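Local coordinates for protein putative cathepsin d (Ixodes ricinus, PDB 5N7Q) that probably cleaves proteins as a pepsin-family aspartic endopeptidase, a cathepsin D, captured here in complex with the inhibitor pepstatin A, at residues T192-V204 and E215-D227. Sequence-based numbering, arbitrary orientation.
Sequences TAKGYWQFHVDGV and ELLCKDGCEAIAD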
loop_
_atom_site.group_PDB
_atom_site.type_symbol
_atom_site.label_atom_id
_atom_site.label_comp_id
_atom_site.label_asym_id
_atom_site.label_seq_id
_atom_site.Cartn_x
_atom_site.Cartn_y
_atom_site.Cartn_z
ATOM N N THR A 192 7.772 -12.972 8.959
ATOM C CA THR A 192 7.971 -13.212 10.385
ATOM C C THR A 192 6.584 -13.252 11.040
ATOM O O THR A 192 5.921 -14.288 11.001
ATOM C CB THR A 192 8.892 -12.141 10.983
ATOM O OG1 THR A 192 8.406 -10.827 10.645
ATOM C CG2 THR A 192 10.299 -12.304 10.442
ATOM N N ALA A 193 6.124 -12.145 11.603
ATOM C CA ALA A 193 4.814 -12.060 12.243
ATOM C C ALA A 193 3.748 -11.892 11.160
ATOM O O ALA A 193 3.756 -10.911 10.413
ATOM C CB ALA A 193 4.787 -10.889 13.200
ATOM N N LYS A 194 2.822 -12.848 11.093
ATOM C CA LYS A 194 1.752 -12.838 10.086
ATOM C C LYS A 194 0.614 -11.894 10.490
ATOM O O LYS A 194 -0.219 -12.225 11.337
ATOM C CB LYS A 194 1.258 -14.253 9.817
ATOM C CG LYS A 194 2.292 -15.108 9.086
ATOM C CD LYS A 194 1.936 -16.596 9.135
ATOM C CE LYS A 194 0.582 -16.876 8.548
ATOM N NZ LYS A 194 0.351 -18.340 8.269
ATOM N N GLY A 195 0.606 -10.699 9.894
ATOM C CA GLY A 195 -0.405 -9.675 10.199
ATOM C C GLY A 195 -0.311 -8.677 9.073
ATOM O O GLY A 195 -1.032 -8.770 8.057
ATOM N N TYR A 196 0.650 -7.762 9.216
ATOM C CA TYR A 196 1.226 -7.136 8.047
ATOM C C TYR A 196 2.039 -8.183 7.286
ATOM O O TYR A 196 2.305 -9.292 7.785
ATOM C CB TYR A 196 2.138 -5.968 8.423
ATOM C CG TYR A 196 1.523 -4.897 9.315
ATOM C CD1 TYR A 196 0.421 -4.165 8.911
ATOM C CD2 TYR A 196 2.124 -4.551 10.526
ATOM C CE1 TYR A 196 -0.131 -3.181 9.718
ATOM C CE2 TYR A 196 1.602 -3.548 11.338
ATOM C CZ TYR A 196 0.468 -2.865 10.922
ATOM O OH TYR A 196 -0.054 -1.868 11.745
ATOM N N TRP A 197 2.445 -7.816 6.090
ATOM C CA TRP A 197 3.435 -8.570 5.335
ATOM C C TRP A 197 4.819 -8.177 5.841
ATOM O O TRP A 197 5.468 -7.288 5.294
ATOM C CB TRP A 197 3.269 -8.311 3.844
ATOM C CG TRP A 197 2.072 -9.015 3.281
ATOM C CD1 TRP A 197 0.794 -8.516 3.130
ATOM C CD2 TRP A 197 2.043 -10.352 2.759
ATOM N NE1 TRP A 197 -0.006 -9.477 2.553
ATOM C CE2 TRP A 197 0.744 -10.591 2.298
ATOM C CE3 TRP A 197 3.014 -11.356 2.612
ATOM C CZ2 TRP A 197 0.377 -11.798 1.712
ATOM C CZ3 TRP A 197 2.665 -12.536 2.053
ATOM C CH2 TRP A 197 1.346 -12.747 1.571
ATOM N N GLN A 198 5.197 -8.769 6.976
ATOM C CA GLN A 198 6.330 -8.338 7.793
ATOM C C GLN A 198 7.502 -9.307 7.671
ATOM O O GLN A 198 7.293 -10.526 7.565
ATOM C CB GLN A 198 5.883 -8.229 9.247
ATOM C CG GLN A 198 6.881 -7.572 10.198
ATOM C CD GLN A 198 6.278 -7.268 11.546
ATOM O OE1 GLN A 198 5.104 -6.869 11.651
ATOM N NE2 GLN A 198 7.060 -7.457 12.590
ATOM N N PHE A 199 8.709 -8.772 7.700
ATOM C CA PHE A 199 9.931 -9.572 7.521
ATOM C C PHE A 199 11.130 -8.850 8.104
ATOM O O PHE A 199 11.047 -7.679 8.465
ATOM C CB PHE A 199 10.156 -9.883 6.022
ATOM C CG PHE A 199 10.067 -8.672 5.153
ATOM C CD1 PHE A 199 11.186 -7.883 4.916
ATOM C CD2 PHE A 199 8.847 -8.267 4.621
ATOM C CE1 PHE A 199 11.093 -6.735 4.139
ATOM C CE2 PHE A 199 8.762 -7.128 3.844
ATOM C CZ PHE A 199 9.875 -6.352 3.609
ATOM N N HIS A 200 12.236 -9.584 8.157
ATOM C CA HIS A 200 13.503 -9.053 8.675
ATOM C C HIS A 200 14.333 -8.407 7.574
ATOM O O HIS A 200 14.474 -8.926 6.458
ATOM C CB HIS A 200 14.277 -10.198 9.329
ATOM C CG HIS A 200 15.586 -9.782 9.927
ATOM N ND1 HIS A 200 15.669 -9.072 11.099
ATOM C CD2 HIS A 200 16.859 -9.987 9.516
ATOM C CE1 HIS A 200 16.937 -8.848 11.384
ATOM N NE2 HIS A 200 17.676 -9.374 10.430
ATOM N N VAL A 201 14.884 -7.232 7.901
ATOM C CA VAL A 201 15.836 -6.496 7.060
ATOM C C VAL A 201 17.226 -6.528 7.728
ATOM O O VAL A 201 17.331 -6.390 8.956
ATOM C CB VAL A 201 15.339 -5.052 6.839
ATOM C CG1 VAL A 201 16.408 -4.181 6.207
ATOM C CG2 VAL A 201 14.055 -5.083 6.002
ATOM N N ASP A 202 18.256 -6.693 6.906
ATOM C CA ASP A 202 19.631 -6.820 7.405
ATOM C C ASP A 202 20.289 -5.486 7.693
ATOM O O ASP A 202 21.129 -5.445 8.584
ATOM C CB ASP A 202 20.517 -7.559 6.412
ATOM C CG ASP A 202 20.025 -8.965 6.088
ATOM O OD1 ASP A 202 19.317 -9.586 6.897
ATOM O OD2 ASP A 202 20.340 -9.445 4.979
ATOM N N GLY A 203 19.994 -4.456 6.895
ATOM C CA GLY A 203 20.571 -3.128 7.107
ATOM C C GLY A 203 20.024 -2.091 6.162
ATOM O O GLY A 203 19.335 -2.417 5.195
ATOM N N VAL A 204 20.319 -0.832 6.470
ATOM C CA VAL A 204 19.915 0.309 5.651
ATOM C C VAL A 204 21.133 1.218 5.629
ATOM O O VAL A 204 21.757 1.411 6.681
ATOM C CB VAL A 204 18.706 1.047 6.271
ATOM C CG1 VAL A 204 18.318 2.268 5.438
ATOM C CG2 VAL A 204 17.504 0.130 6.416
ATOM N N GLU A 215 26.453 6.497 6.127
ATOM C CA GLU A 215 25.420 6.560 7.140
ATOM C C GLU A 215 24.835 5.157 7.235
ATOM O O GLU A 215 24.159 4.710 6.313
ATOM C CB GLU A 215 24.363 7.589 6.727
ATOM C CG GLU A 215 23.185 7.741 7.668
ATOM C CD GLU A 215 23.520 8.342 9.003
ATOM O OE1 GLU A 215 24.572 8.975 9.163
ATOM O OE2 GLU A 215 22.682 8.189 9.919
ATOM N N LEU A 216 25.104 4.478 8.353
ATOM C CA LEU A 216 24.713 3.071 8.557
ATOM C C LEU A 216 23.599 2.994 9.589
ATOM O O LEU A 216 23.802 3.329 10.760
ATOM C CB LEU A 216 25.926 2.214 8.964
ATOM C CG LEU A 216 27.158 2.277 8.064
ATOM C CD1 LEU A 216 28.253 1.322 8.546
ATOM C CD2 LEU A 216 26.887 1.982 6.594
ATOM N N LEU A 217 22.414 2.565 9.149
ATOM C CA LEU A 217 21.232 2.498 9.957
ATOM C C LEU A 217 20.746 1.055 9.993
ATOM O O LEU A 217 21.327 0.189 9.323
ATOM C CB LEU A 217 20.175 3.427 9.368
ATOM C CG LEU A 217 20.645 4.890 9.430
ATOM C CD1 LEU A 217 19.768 5.724 8.533
ATOM C CD2 LEU A 217 20.622 5.395 10.851
ATOM N N CYS A 218 19.698 0.795 10.775
ATOM C CA CYS A 218 19.260 -0.590 10.994
ATOM C C CYS A 218 20.512 -1.442 11.255
ATOM O O CYS A 218 20.672 -2.524 10.698
ATOM C CB CYS A 218 18.485 -1.084 9.771
ATOM S SG CYS A 218 17.972 -2.812 9.840
ATOM N N LYS A 219 21.417 -0.906 12.079
ATOM C CA LYS A 219 22.768 -1.444 12.138
ATOM C C LYS A 219 22.804 -2.910 12.562
ATOM O O LYS A 219 23.544 -3.707 11.982
ATOM C CB LYS A 219 23.669 -0.582 13.023
ATOM C CG LYS A 219 25.126 -1.019 13.015
ATOM C CD LYS A 219 25.825 -0.627 11.723
ATOM C CE LYS A 219 27.164 -1.324 11.568
ATOM N NZ LYS A 219 27.024 -2.667 10.955
ATOM N N ASP A 220 21.956 -3.252 13.518
ATOM C CA ASP A 220 21.933 -4.628 14.026
ATOM C C ASP A 220 20.760 -5.447 13.498
ATOM O O ASP A 220 20.353 -6.393 14.139
ATOM C CB ASP A 220 21.950 -4.614 15.551
ATOM C CG ASP A 220 23.162 -3.892 16.128
ATOM O OD1 ASP A 220 24.245 -3.930 15.513
ATOM O OD2 ASP A 220 22.986 -3.297 17.209
ATOM N N GLY A 221 20.258 -5.087 12.315
ATOM C CA GLY A 221 19.058 -5.683 11.742
ATOM C C GLY A 221 17.803 -5.026 12.266
ATOM O O GLY A 221 17.790 -4.414 13.335
ATOM N N CYS A 222 16.708 -5.205 11.537
ATOM C CA CYS A 222 15.457 -4.557 11.896
ATOM C C CYS A 222 14.315 -5.268 11.213
ATOM O O CYS A 222 14.548 -6.164 10.418
ATOM C CB CYS A 222 15.492 -3.054 11.514
ATOM S SG CYS A 222 15.926 -2.760 9.801
ATOM N N GLU A 223 13.092 -4.858 11.544
ATOM C CA GLU A 223 11.852 -5.443 10.992
ATOM C C GLU A 223 11.259 -4.413 10.026
ATOM O O GLU A 223 11.425 -3.194 10.208
ATOM C CB GLU A 223 10.807 -5.805 12.085
ATOM C CG GLU A 223 11.049 -7.054 12.972
ATOM C CD GLU A 223 10.737 -8.424 12.316
ATOM O OE1 GLU A 223 9.540 -8.914 12.262
ATOM O OE2 GLU A 223 11.747 -9.063 11.936
ATOM N N ALA A 224 10.551 -4.892 9.004
ATOM C CA ALA A 224 9.898 -4.054 8.012
ATOM C C ALA A 224 8.627 -4.723 7.520
ATOM O O ALA A 224 8.430 -5.918 7.688
ATOM C CB ALA A 224 10.816 -3.823 6.811
ATOM N N ILE A 225 7.778 -3.947 6.856
ATOM C CA ILE A 225 6.601 -4.477 6.129
ATOM C C ILE A 225 6.603 -3.949 4.708
ATOM O O ILE A 225 7.149 -2.859 4.444
ATOM C CB ILE A 225 5.251 -4.158 6.854
ATOM C CG1 ILE A 225 4.868 -2.668 6.726
ATOM C CG2 ILE A 225 5.352 -4.567 8.333
ATOM C CD1 ILE A 225 3.500 -2.313 7.284
ATOM N N ALA A 226 5.972 -4.680 3.809
ATOM C CA ALA A 226 5.737 -4.217 2.443
ATOM C C ALA A 226 4.297 -3.727 2.358
ATOM O O ALA A 226 3.383 -4.512 2.501
ATOM C CB ALA A 226 5.988 -5.328 1.456
ATOM N N ASP A 227 4.107 -2.423 2.182
ATOM C CA ASP A 227 2.769 -1.809 2.277
ATOM C C ASP A 227 2.444 -0.946 1.073
ATOM O O ASP A 227 2.856 0.207 0.996
ATOM C CB ASP A 227 2.632 -0.981 3.538
ATOM C CG ASP A 227 1.245 -0.459 3.728
ATOM O OD1 ASP A 227 0.341 -0.803 2.937
ATOM O OD2 ASP A 227 1.032 0.298 4.710
HETATM O O HOH W 1 2.000 -5.144 5.024
HETATM O O HOH W 2 23.296 -3.782 9.207
#
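In one of its two conformers Glu-223 folds back over the strand pair to meet Thr-192 and Gln-198, its chain bent at chi2 (-78°). The hydroxyl of Thr-192 donates on the syn side, OG1 lying 2.7 Å from Glu-223 OE1, while the Gln-198 amide, its plane turned 64° from the carboxylate, donates through NE2 to the anti lone pair of the same oxygen at 2.9 Å; one oxygen is thus gripped twice. Further along this face, Ile-225 lays CD1 over the Tyr-196 ring in a CH-pi contact, 4.1 Å from the centroid, and CG2 sits against Tyr-196 CB. On the other face chi1 of Phe-199 (50°) turns the ring toward strand 222-226, with CE1 4.0 Å from Ala-224 CB. Beside it Val-201 puts CG2 on Ala-224 CB (3.6 Å) and CB on Cys-222 SG. The Cys-218–Cys-222 disulfide spans the type I turn between two antiparallel ladders, the second pairing Val-204 with Leu-217. Ala-226 N hydrogen-bonds to Trp-197 O; next comes Asp-227, the predicted catalytic aspartate, which hydrogen-bonds the bound inhibitor, as does Tyr-196 OH. Strand 222-226 pairs in parallel with strand 312-314, strand 198-206 pairs antiparallel with strand 270-274, and Leu-217 packs on helix 237-247.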